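Local coordinates for protein putative hydrolase (PDB 4HBS) that is of unknown function but is a putative hydrolase with a five-bladed beta-propeller fold, perhaps related to beta-fructosidase-type glycosidases, at residues D59-T63 with Y357-H362; L66-F72 with T206-L210; T241-V246 with S293-P298; T287-L291 with P328-V333. All blocks are in the same frame, centred on the assembly; numbering follows the deposited sequence.

Contact 1: D59-T63 with Y357-H362; sequences DGVFT and YMVNIH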
loop_
_atom_site.group_PDB
_atom_site.type_symbol
_atom_site.label_atom_id
_atom_site.label_comp_id
_atom_site.label_asym_id
_atom_site.label_seq_id
_atom_site.Cartn_x
_atom_site.Cartn_y
_atom_site.Cartn_z
ATOM N N ASP A 59 -8.546 2.946 0.006
ATOM C CA ASP A 59 -7.851 1.752 0.479
ATOM C C ASP A 59 -6.596 1.546 -0.352
ATOM O O ASP A 59 -6.472 2.147 -1.422
ATOM C CB ASP A 59 -8.851 0.638 0.201
ATOM C CG ASP A 59 -8.733 -0.682 0.885
ATOM O OD1 ASP A 59 -9.116 -0.757 2.055
ATOM O OD2 ASP A 59 -8.520 -1.711 0.168
ATOM N N GLY A 60 -5.705 0.670 0.101
ATOM C CA GLY A 60 -4.436 0.421 -0.574
ATOM C C GLY A 60 -3.473 1.535 -0.235
ATOM O O GLY A 60 -2.949 1.575 0.878
ATOM N N VAL A 61 -3.316 2.507 -1.152
ATOM C CA VAL A 61 -2.469 3.691 -0.954
ATOM C C VAL A 61 -1.014 3.226 -1.002
ATOM O O VAL A 61 -0.404 2.946 0.029
ATOM C CB VAL A 61 -2.830 4.490 0.353
ATOM C CG1 VAL A 61 -2.100 5.821 0.407
ATOM C CG2 VAL A 61 -4.343 4.722 0.458
ATOM N N PHE A 62 -0.503 3.068 -2.229
ATOM C CA PHE A 62 0.861 2.613 -2.521
ATOM C C PHE A 62 1.568 3.647 -3.365
ATOM O O PHE A 62 1.063 3.982 -4.428
ATOM C CB PHE A 62 0.827 1.297 -3.301
ATOM C CG PHE A 62 0.206 0.100 -2.629
ATOM C CD1 PHE A 62 -1.177 -0.041 -2.564
ATOM C CD2 PHE A 62 0.986 -0.984 -2.257
ATOM C CE1 PHE A 62 -1.753 -1.178 -1.998
ATOM C CE2 PHE A 62 0.408 -2.132 -1.716
ATOM C CZ PHE A 62 -0.959 -2.213 -1.571
ATOM N N THR A 63 2.755 4.114 -2.937
ATOM C CA THR A 63 3.541 5.092 -3.691
ATOM C C THR A 63 4.679 4.420 -4.446
ATOM O O THR A 63 5.115 3.314 -4.100
ATOM C CB THR A 63 4.104 6.161 -2.789
ATOM O OG1 THR A 63 4.789 5.530 -1.727
ATOM C CG2 THR A 63 3.058 7.062 -2.256
ATOM N N TYR A 357 -5.431 -1.457 8.843
ATOM C CA TYR A 357 -4.749 -2.426 7.999
ATOM C C TYR A 357 -3.942 -1.710 6.943
ATOM O O TYR A 357 -3.877 -0.478 6.965
ATOM C CB TYR A 357 -5.769 -3.399 7.383
ATOM C CG TYR A 357 -6.856 -2.732 6.567
ATOM C CD1 TYR A 357 -7.964 -2.152 7.183
ATOM C CD2 TYR A 357 -6.812 -2.739 5.179
ATOM C CE1 TYR A 357 -8.958 -1.528 6.438
ATOM C CE2 TYR A 357 -7.814 -2.148 4.422
ATOM C CZ TYR A 357 -8.898 -1.555 5.055
ATOM O OH TYR A 357 -9.919 -1.001 4.320
HETATM N N MSE A 358 -3.242 -2.469 6.092
HETATM C CA MSE A 358 -2.429 -1.912 5.032
HETATM C C MSE A 358 -1.464 -0.847 5.563
HETATM O O MSE A 358 -1.465 0.304 5.103
HETATM C CB MSE A 358 -3.332 -1.326 3.954
HETATM C CG MSE A 358 -2.698 -1.334 2.600
HETATM SE SE MSE A 358 -2.770 -3.067 1.777
HETATM C CE MSE A 358 -4.713 -3.040 1.341
ATOM N N VAL A 359 -0.663 -1.224 6.552
ATOM C CA VAL A 359 0.324 -0.306 7.104
ATOM C C VAL A 359 1.453 -0.316 6.096
ATOM O O VAL A 359 2.182 -1.307 6.003
ATOM C CB VAL A 359 0.747 -0.681 8.530
ATOM C CG1 VAL A 359 1.745 0.325 9.072
ATOM C CG2 VAL A 359 -0.475 -0.745 9.439
ATOM N N ASN A 360 1.495 0.739 5.249
ATOM C CA ASN A 360 2.419 0.885 4.130
ATOM C C ASN A 360 3.505 1.864 4.395
ATOM O O ASN A 360 3.313 2.812 5.134
ATOM C CB ASN A 360 1.658 1.304 2.873
ATOM C CG ASN A 360 0.875 0.166 2.259
ATOM O OD1 ASN A 360 1.002 -1.004 2.651
ATOM N ND2 ASN A 360 0.063 0.480 1.269
ATOM N N ILE A 361 4.639 1.651 3.717
ATOM C CA ILE A 361 5.879 2.417 3.835
ATOM C C ILE A 361 6.041 3.224 2.540
ATOM O O ILE A 361 5.698 2.714 1.472
ATOM C CB ILE A 361 7.009 1.368 4.124
ATOM C CG1 ILE A 361 7.260 1.259 5.626
ATOM C CG2 ILE A 361 8.294 1.552 3.327
ATOM C CD1 ILE A 361 8.071 2.386 6.197
ATOM N N HIS A 362 6.489 4.504 2.632
ATOM C CA HIS A 362 6.594 5.414 1.466
ATOM C C HIS A 362 7.962 6.115 1.394
ATOM O O HIS A 362 8.078 7.305 1.694
ATOM C CB HIS A 362 5.459 6.463 1.501
ATOM C CG HIS A 362 4.101 5.855 1.595
ATOM N ND1 HIS A 362 3.569 5.131 0.552
ATOM C CD2 HIS A 362 3.240 5.817 2.635
ATOM C CE1 HIS A 362 2.385 4.716 0.958
ATOM N NE2 HIS A 362 2.144 5.095 2.215
HETATM O O HOH W 1 -1.762 2.298 3.197
#
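A very short hydrogen bond, 2.4 Å from Tyr357 OH to Asp59 OD1, opens this seam between two blades of a five-bladed beta-propeller. At the other end Thr63 OG1 and His362 ND1 share a hydrogen bond of 2.6 Å, and midway Asn360 ND2 donates to Val61 O at 2.8 Å with a nearly straight angle of 164°. Strands 60-63 and 357-361 are the inner edges of their sheets. They run almost parallel (10°), and their axes come no closer than 7.5 Å, too far apart for a backbone pairing; here side chains and a water fill the space between the two blades. Water 1 lies 2.7 Å from Gly60 O and 2.8 Å from Met358 O, linking the two backbones. Each strand pairs instead within its own blade. Val61 and Phe62 both face Ser74 in a G1 beta bulge, with Val61 at positive phi, while Asn360 and His362 pair with Ser374 and Val372; His362 NE2 also bonds Ser374. A glycerol, probably from the crystallisation liquor, lies near Tyr357. The packing is completed by selenomethionine Met358 in an oblique Met-aromatic contact, its SE 5.0 Å from the Phe62 ring centroid and 3.9 Å from Phe62 CZ, while Asn360 ND2 sits over one face of that ring, 3.9 Å from Phe62 CG.

Contact 2: L66-F72 with T206-L210; sequences LPDGNIF and TYMKL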
loop_
_atom_site.group_PDB
_atom_site.type_symbol
_atom_site.label_atom_id
_atom_site.label_comp_id
_atom_site.label_asym_id
_atom_site.label_seq_id
_atom_site.Cartn_x
_atom_site.Cartn_y
_atom_site.Cartn_z
ATOM N N LEU A 66 8.886 8.282 -9.203
ATOM C CA LEU A 66 9.177 8.150 -10.632
ATOM C C LEU A 66 10.476 8.868 -10.981
ATOM O O LEU A 66 10.942 9.700 -10.199
ATOM C CB LEU A 66 8.008 8.701 -11.466
ATOM C CG LEU A 66 6.667 7.989 -11.277
ATOM C CD1 LEU A 66 5.597 8.654 -12.078
ATOM C CD2 LEU A 66 6.766 6.535 -11.640
ATOM N N PRO A 67 11.091 8.582 -12.149
ATOM C CA PRO A 67 12.367 9.252 -12.482
ATOM C C PRO A 67 12.253 10.746 -12.851
ATOM O O PRO A 67 13.278 11.427 -12.874
ATOM C CB PRO A 67 12.893 8.442 -13.679
ATOM C CG PRO A 67 12.016 7.249 -13.779
ATOM C CD PRO A 67 10.708 7.627 -13.210
ATOM N N ASP A 68 11.030 11.255 -13.135
ATOM C CA ASP A 68 10.812 12.665 -13.506
ATOM C C ASP A 68 10.485 13.563 -12.286
ATOM O O ASP A 68 10.137 14.728 -12.477
ATOM C CB ASP A 68 9.696 12.781 -14.573
ATOM C CG ASP A 68 8.430 11.988 -14.281
ATOM O OD1 ASP A 68 7.935 12.057 -13.131
ATOM O OD2 ASP A 68 7.975 11.248 -15.181
ATOM N N GLY A 69 10.598 13.029 -11.064
ATOM C CA GLY A 69 10.334 13.782 -9.847
ATOM C C GLY A 69 8.930 13.629 -9.301
ATOM O O GLY A 69 8.669 14.072 -8.179
ATOM N N ASN A 70 8.005 13.011 -10.077
ATOM C CA ASN A 70 6.629 12.795 -9.627
ATOM C C ASN A 70 6.555 11.509 -8.829
ATOM O O ASN A 70 7.521 10.743 -8.808
ATOM C CB ASN A 70 5.671 12.712 -10.817
ATOM C CG ASN A 70 5.713 13.892 -11.754
ATOM O OD1 ASN A 70 5.903 15.030 -11.339
ATOM N ND2 ASN A 70 5.560 13.645 -13.053
ATOM N N ILE A 71 5.402 11.273 -8.166
ATOM C CA ILE A 71 5.137 10.071 -7.364
ATOM C C ILE A 71 3.839 9.463 -7.854
ATOM O O ILE A 71 2.847 10.179 -8.019
ATOM C CB ILE A 71 5.079 10.380 -5.840
ATOM C CG1 ILE A 71 6.428 10.921 -5.352
ATOM C CG2 ILE A 71 4.652 9.122 -5.036
ATOM C CD1 ILE A 71 6.403 11.477 -4.036
ATOM N N PHE A 72 3.838 8.144 -8.068
ATOM C CA PHE A 72 2.665 7.413 -8.533
ATOM C C PHE A 72 1.941 6.815 -7.321
ATOM O O PHE A 72 2.559 6.110 -6.542
ATOM C CB PHE A 72 3.095 6.321 -9.528
ATOM C CG PHE A 72 2.043 5.277 -9.791
ATOM C CD1 PHE A 72 1.080 5.467 -10.769
ATOM C CD2 PHE A 72 1.969 4.135 -9.007
ATOM C CE1 PHE A 72 0.064 4.532 -10.957
ATOM C CE2 PHE A 72 0.953 3.204 -9.196
ATOM C CZ PHE A 72 0.000 3.411 -10.159
ATOM N N THR A 206 -0.432 10.436 -23.350
ATOM C CA THR A 206 0.609 9.419 -23.208
ATOM C C THR A 206 0.995 9.115 -21.748
ATOM O O THR A 206 1.234 7.953 -21.423
ATOM C CB THR A 206 1.866 9.851 -24.003
ATOM O OG1 THR A 206 2.235 11.191 -23.660
ATOM C CG2 THR A 206 1.642 9.783 -25.497
ATOM N N TYR A 207 1.090 10.145 -20.886
ATOM C CA TYR A 207 1.553 9.980 -19.500
ATOM C C TYR A 207 0.659 9.085 -18.628
ATOM O O TYR A 207 -0.521 9.393 -18.402
ATOM C CB TYR A 207 1.721 11.327 -18.808
ATOM C CG TYR A 207 2.674 11.239 -17.644
ATOM C CD1 TYR A 207 4.049 11.296 -17.839
ATOM C CD2 TYR A 207 2.211 11.009 -16.357
ATOM C CE1 TYR A 207 4.935 11.178 -16.774
ATOM C CE2 TYR A 207 3.087 10.892 -15.287
ATOM C CZ TYR A 207 4.449 10.986 -15.498
ATOM O OH TYR A 207 5.316 10.883 -14.441
HETATM N N MSE A 208 1.283 8.010 -18.071
HETATM C CA MSE A 208 0.676 6.975 -17.231
HETATM C C MSE A 208 -0.433 6.198 -17.981
HETATM O O MSE A 208 -1.313 5.607 -17.346
HETATM C CB MSE A 208 0.173 7.536 -15.881
HETATM C CG MSE A 208 1.205 7.442 -14.763
HETATM SE SE MSE A 208 1.838 5.625 -14.363
HETATM C CE MSE A 208 3.479 6.078 -13.664
ATOM N N LYS A 209 -0.330 6.116 -19.329
ATOM C CA LYS A 209 -1.269 5.336 -20.123
ATOM C C LYS A 209 -0.811 3.890 -20.032
ATOM O O LYS A 209 0.401 3.639 -20.052
ATOM C CB LYS A 209 -1.333 5.817 -21.594
ATOM N N LEU A 210 -1.768 2.944 -19.896
ATOM C CA LEU A 210 -1.464 1.508 -19.846
ATOM C C LEU A 210 -1.003 1.042 -21.249
ATOM O O LEU A 210 -1.831 0.905 -22.154
ATOM C CB LEU A 210 -2.713 0.733 -19.377
ATOM C CG LEU A 210 -2.624 -0.796 -19.237
ATOM C CD1 LEU A 210 -1.551 -1.209 -18.266
ATOM C CD2 LEU A 210 -3.938 -1.351 -18.735
#
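How loops cement one propeller blade to the next is illustrated by a beta-hairpin turn meeting the loop between strands 187-197 and 210-218 of the following blade. Leu66 to Gly69 form a type I turn whose own bond, Gly69 N to Leu66 O at 3.5 Å, is weak; Leu66 N to Asn70 O (2.8 Å) closes the hairpin round it. Thr206 to Lys209 form a type II turn, with Met208 at positive phi in its third position. The conformation of Tyr207 decides the polar part: in its t rotamer the side chain reaches across to the hairpin, where Tyr207 OH donates to Asp68 OD2 (2.8 Å) and accepts from Asn70 ND2 (3.1 Å, 167°). Asp68, in the p rotamer, turns its carboxylate forward, toward Asn70, so that OD1 takes the Asn70 backbone N at 3.2 Å in an Asx turn while OD2 remains available to the tyrosine. Leu66, extended as m,t, places CD1 against the hydroxyl, 3.3 Å from Tyr207 OH. Selenomethionine Met208 has a chi1 of -92°, between wells, and from there dips into an apolar pocket shared with Val101, Leu114 and Met170. Phe72, a t rotamer, points toward it and makes an oblique Met-aromatic contact (Met208 SE to the Phe72 ring centroid 4.6 Å). The tip of the selenomethionine turns to the hairpin, Met208 CE lying 3.7 Å from Leu66 CD1.

Contact 3: T241-V246 with S293-P298; sequences TSNYKV and SACSMP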
loop_
_atom_site.group_PDB
_atom_site.type_symbol
_atom_site.label_atom_id
_atom_site.label_comp_id
_atom_site.label_asym_id
_atom_site.label_seq_id
_atom_site.Cartn_x
_atom_site.Cartn_y
_atom_site.Cartn_z
ATOM N N THR A 241 2.651 -12.963 2.192
ATOM C CA THR A 241 2.346 -13.651 3.428
ATOM C C THR A 241 1.222 -14.616 3.183
ATOM O O THR A 241 0.427 -14.436 2.261
ATOM C CB THR A 241 2.005 -12.699 4.589
ATOM O OG1 THR A 241 1.020 -11.751 4.184
ATOM C CG2 THR A 241 3.227 -11.999 5.143
ATOM N N SER A 242 1.203 -15.675 3.985
ATOM C CA SER A 242 0.173 -16.710 4.003
ATOM C C SER A 242 0.044 -17.142 5.462
ATOM O O SER A 242 1.016 -17.657 6.004
ATOM C CB SER A 242 0.560 -17.871 3.087
ATOM O OG SER A 242 -0.528 -18.762 2.888
ATOM N N ASN A 243 -1.091 -16.839 6.129
ATOM C CA ASN A 243 -1.284 -17.128 7.566
ATOM C C ASN A 243 -0.159 -16.483 8.402
ATOM O O ASN A 243 0.462 -17.129 9.253
ATOM C CB ASN A 243 -1.402 -18.631 7.847
ATOM C CG ASN A 243 -2.753 -19.162 7.513
ATOM O OD1 ASN A 243 -3.586 -19.374 8.403
ATOM N ND2 ASN A 243 -3.015 -19.363 6.226
ATOM N N TYR A 244 0.108 -15.196 8.101
ATOM C CA TYR A 244 1.094 -14.341 8.757
ATOM C C TYR A 244 2.551 -14.885 8.711
ATOM O O TYR A 244 3.375 -14.481 9.532
ATOM C CB TYR A 244 0.661 -14.052 10.193
ATOM C CG TYR A 244 -0.723 -13.455 10.275
ATOM C CD1 TYR A 244 -0.938 -12.109 10.004
ATOM C CD2 TYR A 244 -1.830 -14.247 10.563
ATOM C CE1 TYR A 244 -2.220 -11.555 10.044
ATOM C CE2 TYR A 244 -3.115 -13.706 10.615
ATOM C CZ TYR A 244 -3.313 -12.366 10.316
ATOM O OH TYR A 244 -4.576 -11.805 10.394
ATOM N N LYS A 245 2.880 -15.729 7.707
ATOM C CA LYS A 245 4.235 -16.252 7.483
ATOM C C LYS A 245 4.732 -15.557 6.254
ATOM O O LYS A 245 4.000 -15.537 5.271
ATOM C CB LYS A 245 4.228 -17.774 7.323
ATOM C CG LYS A 245 4.141 -18.479 8.666
ATOM C CD LYS A 245 3.392 -19.798 8.622
ATOM C CE LYS A 245 2.826 -20.169 9.972
ATOM N NZ LYS A 245 1.505 -19.519 10.227
ATOM N N VAL A 246 5.931 -14.927 6.306
ATOM C CA VAL A 246 6.474 -14.131 5.194
ATOM C C VAL A 246 7.355 -14.972 4.301
ATOM O O VAL A 246 8.399 -15.426 4.754
ATOM C CB VAL A 246 7.271 -12.907 5.704
ATOM C CG1 VAL A 246 7.765 -12.052 4.542
ATOM C CG2 VAL A 246 6.449 -12.073 6.677
ATOM N N SER A 293 6.902 -15.265 15.361
ATOM C CA SER A 293 6.440 -13.960 14.913
ATOM C C SER A 293 5.428 -14.113 13.835
ATOM O O SER A 293 5.426 -15.100 13.099
ATOM C CB SER A 293 7.600 -13.139 14.376
ATOM O OG SER A 293 8.518 -12.826 15.411
ATOM N N ALA A 294 4.585 -13.108 13.716
ATOM C CA ALA A 294 3.523 -13.037 12.726
ATOM C C ALA A 294 3.418 -11.618 12.264
ATOM O O ALA A 294 3.606 -10.708 13.072
ATOM C CB ALA A 294 2.222 -13.487 13.347
ATOM N N CYS A 295 3.217 -11.401 10.976
ATOM C CA CYS A 295 3.076 -10.046 10.460
ATOM C C CYS A 295 2.390 -10.070 9.092
ATOM O O CYS A 295 2.376 -11.111 8.433
ATOM C CB CYS A 295 4.435 -9.336 10.413
ATOM S SG CYS A 295 5.071 -9.017 8.748
ATOM N N SER A 296 1.818 -8.931 8.676
ATOM C CA SER A 296 1.147 -8.800 7.380
ATOM C C SER A 296 1.668 -7.570 6.629
ATOM O O SER A 296 2.078 -6.587 7.252
ATOM C CB SER A 296 -0.362 -8.708 7.564
ATOM O OG SER A 296 -0.718 -7.517 8.244
HETATM N N MSE A 297 1.623 -7.626 5.288
HETATM C CA MSE A 297 2.104 -6.567 4.404
HETATM C C MSE A 297 3.542 -6.170 4.781
HETATM O O MSE A 297 3.787 -5.034 5.180
HETATM C CB MSE A 297 1.143 -5.336 4.413
HETATM C CG MSE A 297 0.002 -5.454 3.424
HETATM SE SE MSE A 297 0.620 -5.701 1.604
HETATM C CE MSE A 297 -0.986 -6.461 0.810
ATOM N N PRO A 298 4.499 -7.116 4.716
ATOM C CA PRO A 298 5.882 -6.786 5.088
ATOM C C PRO A 298 6.536 -5.904 4.041
ATOM O O PRO A 298 6.486 -6.235 2.863
ATOM C CB PRO A 298 6.548 -8.156 5.155
ATOM C CG PRO A 298 5.818 -8.963 4.173
ATOM C CD PRO A 298 4.388 -8.519 4.277
#
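Thr241, next to last in strand 236-242, directs a methyl at the opposing chain: CG2 lies 3.5 Å from Cys295 O and 3.8 Å from Pro298 CD. Ser242 then opens a type I' turn that runs to Lys245, held by Ser242 N to Lys245 O (3.1 Å) and Lys245 N to Ser242 O (3.2 Å), with Asn243 and Tyr244 both at positive phi. This tight beta-hairpin belongs to one blade of the five-bladed propeller, and the chain it meets is the approach to strand 298-303, the inner strand of the next blade. Tyr244 has the largest share of the buried surface. Tyr244 O accepts a weak hydrogen bond from Cys295 N (3.4 Å) and a CA-H...O contact from Ala294 CA (3.5 Å), and Tyr244 CA approaches Cys295 O at 3.5 Å in a similar contact. Tyr244 CB rests 3.6 Å from Ala294 CB, and the ring packs edge-to-face with Trp315. A glycerol, probably from the crystallisation liquor, is hydrogen-bonded to Ala294 O. Lys245 NZ curls back to Asn243 O at 2.8 Å. Val246, in strand 245-251, points toward the other segment, its CG2 3.9 Å from Cys295 SG and its CG1 3.7 Å from Pro298 CG, with Met309 adjoining all three side chains.

Contact 4: T287-L291 with P328-V333; sequences TIIPL and PYGPFV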
loop_
_atom_site.group_PDB
_atom_site.type_symbol
_atom_site.label_atom_id
_atom_site.label_comp_id
_atom_site.label_asym_id
_atom_site.label_seq_id
_atom_site.Cartn_x
_atom_site.Cartn_y
_atom_site.Cartn_z
ATOM N N THR A 287 8.994 -19.565 5.888
ATOM C CA THR A 287 8.853 -18.215 6.452
ATOM C C THR A 287 10.251 -17.573 6.634
ATOM O O THR A 287 11.167 -18.260 7.098
ATOM C CB THR A 287 8.055 -18.242 7.775
ATOM O OG1 THR A 287 7.806 -16.897 8.173
ATOM C CG2 THR A 287 8.771 -18.977 8.910
ATOM N N ILE A 288 10.429 -16.290 6.232
ATOM C CA ILE A 288 11.723 -15.613 6.369
ATOM C C ILE A 288 11.774 -14.723 7.635
ATOM O O ILE A 288 12.789 -14.083 7.856
ATOM C CB ILE A 288 12.161 -14.849 5.080
ATOM C CG1 ILE A 288 11.275 -13.631 4.749
ATOM C CG2 ILE A 288 12.225 -15.823 3.898
ATOM C CD1 ILE A 288 11.911 -12.678 3.828
ATOM N N ILE A 289 10.729 -14.743 8.485
ATOM C CA ILE A 289 10.685 -14.036 9.786
ATOM C C ILE A 289 10.749 -15.138 10.858
ATOM O O ILE A 289 10.666 -16.314 10.485
ATOM C CB ILE A 289 9.420 -13.130 9.912
ATOM C CG1 ILE A 289 8.106 -13.906 9.637
ATOM C CG2 ILE A 289 9.543 -11.965 8.978
ATOM C CD1 ILE A 289 6.880 -13.240 10.121
ATOM N N PRO A 290 10.871 -14.855 12.175
ATOM C CA PRO A 290 10.908 -15.968 13.151
ATOM C C PRO A 290 9.598 -16.768 13.176
ATOM O O PRO A 290 8.545 -16.268 12.755
ATOM C CB PRO A 290 11.179 -15.269 14.483
ATOM C CG PRO A 290 11.708 -13.921 14.117
ATOM C CD PRO A 290 11.017 -13.553 12.848
ATOM N N LEU A 291 9.662 -18.018 13.668
ATOM C CA LEU A 291 8.485 -18.917 13.722
ATOM C C LEU A 291 7.503 -18.495 14.838
ATOM O O LEU A 291 6.314 -18.839 14.806
ATOM C CB LEU A 291 8.927 -20.384 13.929
ATOM C CG LEU A 291 9.431 -21.116 12.676
ATOM C CD1 LEU A 291 10.654 -20.422 12.060
ATOM C CD2 LEU A 291 9.764 -22.569 12.996
ATOM N N PRO A 328 18.058 -9.610 1.755
ATOM C CA PRO A 328 16.634 -9.307 1.492
ATOM C C PRO A 328 15.697 -10.514 1.643
ATOM O O PRO A 328 14.483 -10.344 1.625
ATOM C CB PRO A 328 16.645 -8.794 0.051
ATOM C CG PRO A 328 17.817 -9.403 -0.558
ATOM C CD PRO A 328 18.848 -9.576 0.505
ATOM N N TYR A 329 16.269 -11.717 1.766
ATOM C CA TYR A 329 15.581 -13.000 1.975
ATOM C C TYR A 329 15.978 -13.687 3.297
ATOM O O TYR A 329 15.347 -14.672 3.699
ATOM C CB TYR A 329 15.962 -13.968 0.820
ATOM C CG TYR A 329 17.458 -14.177 0.667
ATOM C CD1 TYR A 329 18.146 -15.075 1.480
ATOM C CD2 TYR A 329 18.198 -13.427 -0.241
ATOM C CE1 TYR A 329 19.528 -15.225 1.388
ATOM C CE2 TYR A 329 19.577 -13.585 -0.360
ATOM C CZ TYR A 329 20.243 -14.477 0.467
ATOM O OH TYR A 329 21.607 -14.639 0.380
ATOM N N GLY A 330 17.066 -13.215 3.906
ATOM C CA GLY A 330 17.729 -13.862 5.024
ATOM C C GLY A 330 16.860 -13.955 6.228
ATOM O O GLY A 330 15.752 -13.403 6.246
ATOM N N PRO A 331 17.336 -14.646 7.264
ATOM C CA PRO A 331 16.533 -14.729 8.481
ATOM C C PRO A 331 16.261 -13.332 9.040
ATOM O O PRO A 331 17.198 -12.648 9.459
ATOM C CB PRO A 331 17.391 -15.593 9.425
ATOM C CG PRO A 331 18.760 -15.495 8.900
ATOM C CD PRO A 331 18.626 -15.341 7.414
ATOM N N PHE A 332 15.005 -12.862 8.917
ATOM C CA PHE A 332 14.602 -11.597 9.521
ATOM C C PHE A 332 14.431 -11.938 10.989
ATOM O O PHE A 332 13.771 -12.927 11.319
ATOM C CB PHE A 332 13.353 -10.967 8.864
ATOM C CG PHE A 332 13.719 -10.149 7.640
ATOM C CD1 PHE A 332 14.102 -8.817 7.759
ATOM C CD2 PHE A 332 13.784 -10.740 6.384
ATOM C CE1 PHE A 332 14.499 -8.083 6.635
ATOM C CE2 PHE A 332 14.164 -9.997 5.262
ATOM C CZ PHE A 332 14.516 -8.674 5.396
ATOM N N VAL A 333 15.161 -11.231 11.850
ATOM C CA VAL A 333 15.222 -11.536 13.274
ATOM C C VAL A 333 15.043 -10.280 14.107
ATOM O O VAL A 333 14.915 -9.186 13.564
ATOM C CB VAL A 333 16.587 -12.237 13.608
ATOM C CG1 VAL A 333 16.620 -13.648 13.048
ATOM C CG2 VAL A 333 17.785 -11.433 13.094
#
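Ile288 and Phe332 lose the most surface where two loops of one propeller blade run alongside each other: 287-291, on the way into the blade's first strand, and 328-333, the connection between its strands 319-325 and 333-340. A single hydrogen bond joins them, Phe332 N to Ile288 O, at 2.7 Å and 161°. Round it the backbones draw close, with CA atoms 4.6 Å apart between Ile289 and Phe332. Ile288 spreads its side chain across the other loop: CG2 comes to 3.3 Å from Tyr329 O, while CD1 reaches 3.7 Å from Phe332 CD2. The same isoleucine touches Tyr239 and Val248 of the preceding blade, so it lies at an inter-blade boundary as well as within this contact. Phe332 turns its ring into the body of its own blade, against Tyr307, Met309 and Phe323, and its CB packs on Ile289 CG2 at 3.9 Å. Pro290, third in buried area, sets CD 3.2 Å from Phe332 O and CG 4.3 Å from Val333 CA. Neither Pro290 nor Pro331 has a backbone NH, which limits how far the two loops could continue as a regular strand pair. The chemistry therefore implies one backbone hydrogen bond amid apolar side chains, some of which press on carbonyl oxygens rather than on other carbons.

Read together, the four contacts show how a propeller is held together. Contact 1, its centre 3 Å from the chain's centre, joins the inner strands of two blades and encloses the other three in sequence. Contact 2 comes first within that span and shares the 60-65/71-75 sheet with contact 1, whose centre is 19 Å away; Thr63 packs on Ile71. Contacts 3 and 4, 11 Å apart between centres, interleave in sequence and meet where Val246 adjoins Thr287, Ile288 and Ile289. Contact 3 joins the 227-274 blade to the approach to the 298-340 blade, whose loops contact 4 joins; they are centred 31 and 33 Å from contact 2. Met358 SE packs on Met297 CE, linking contacts 1 and 3.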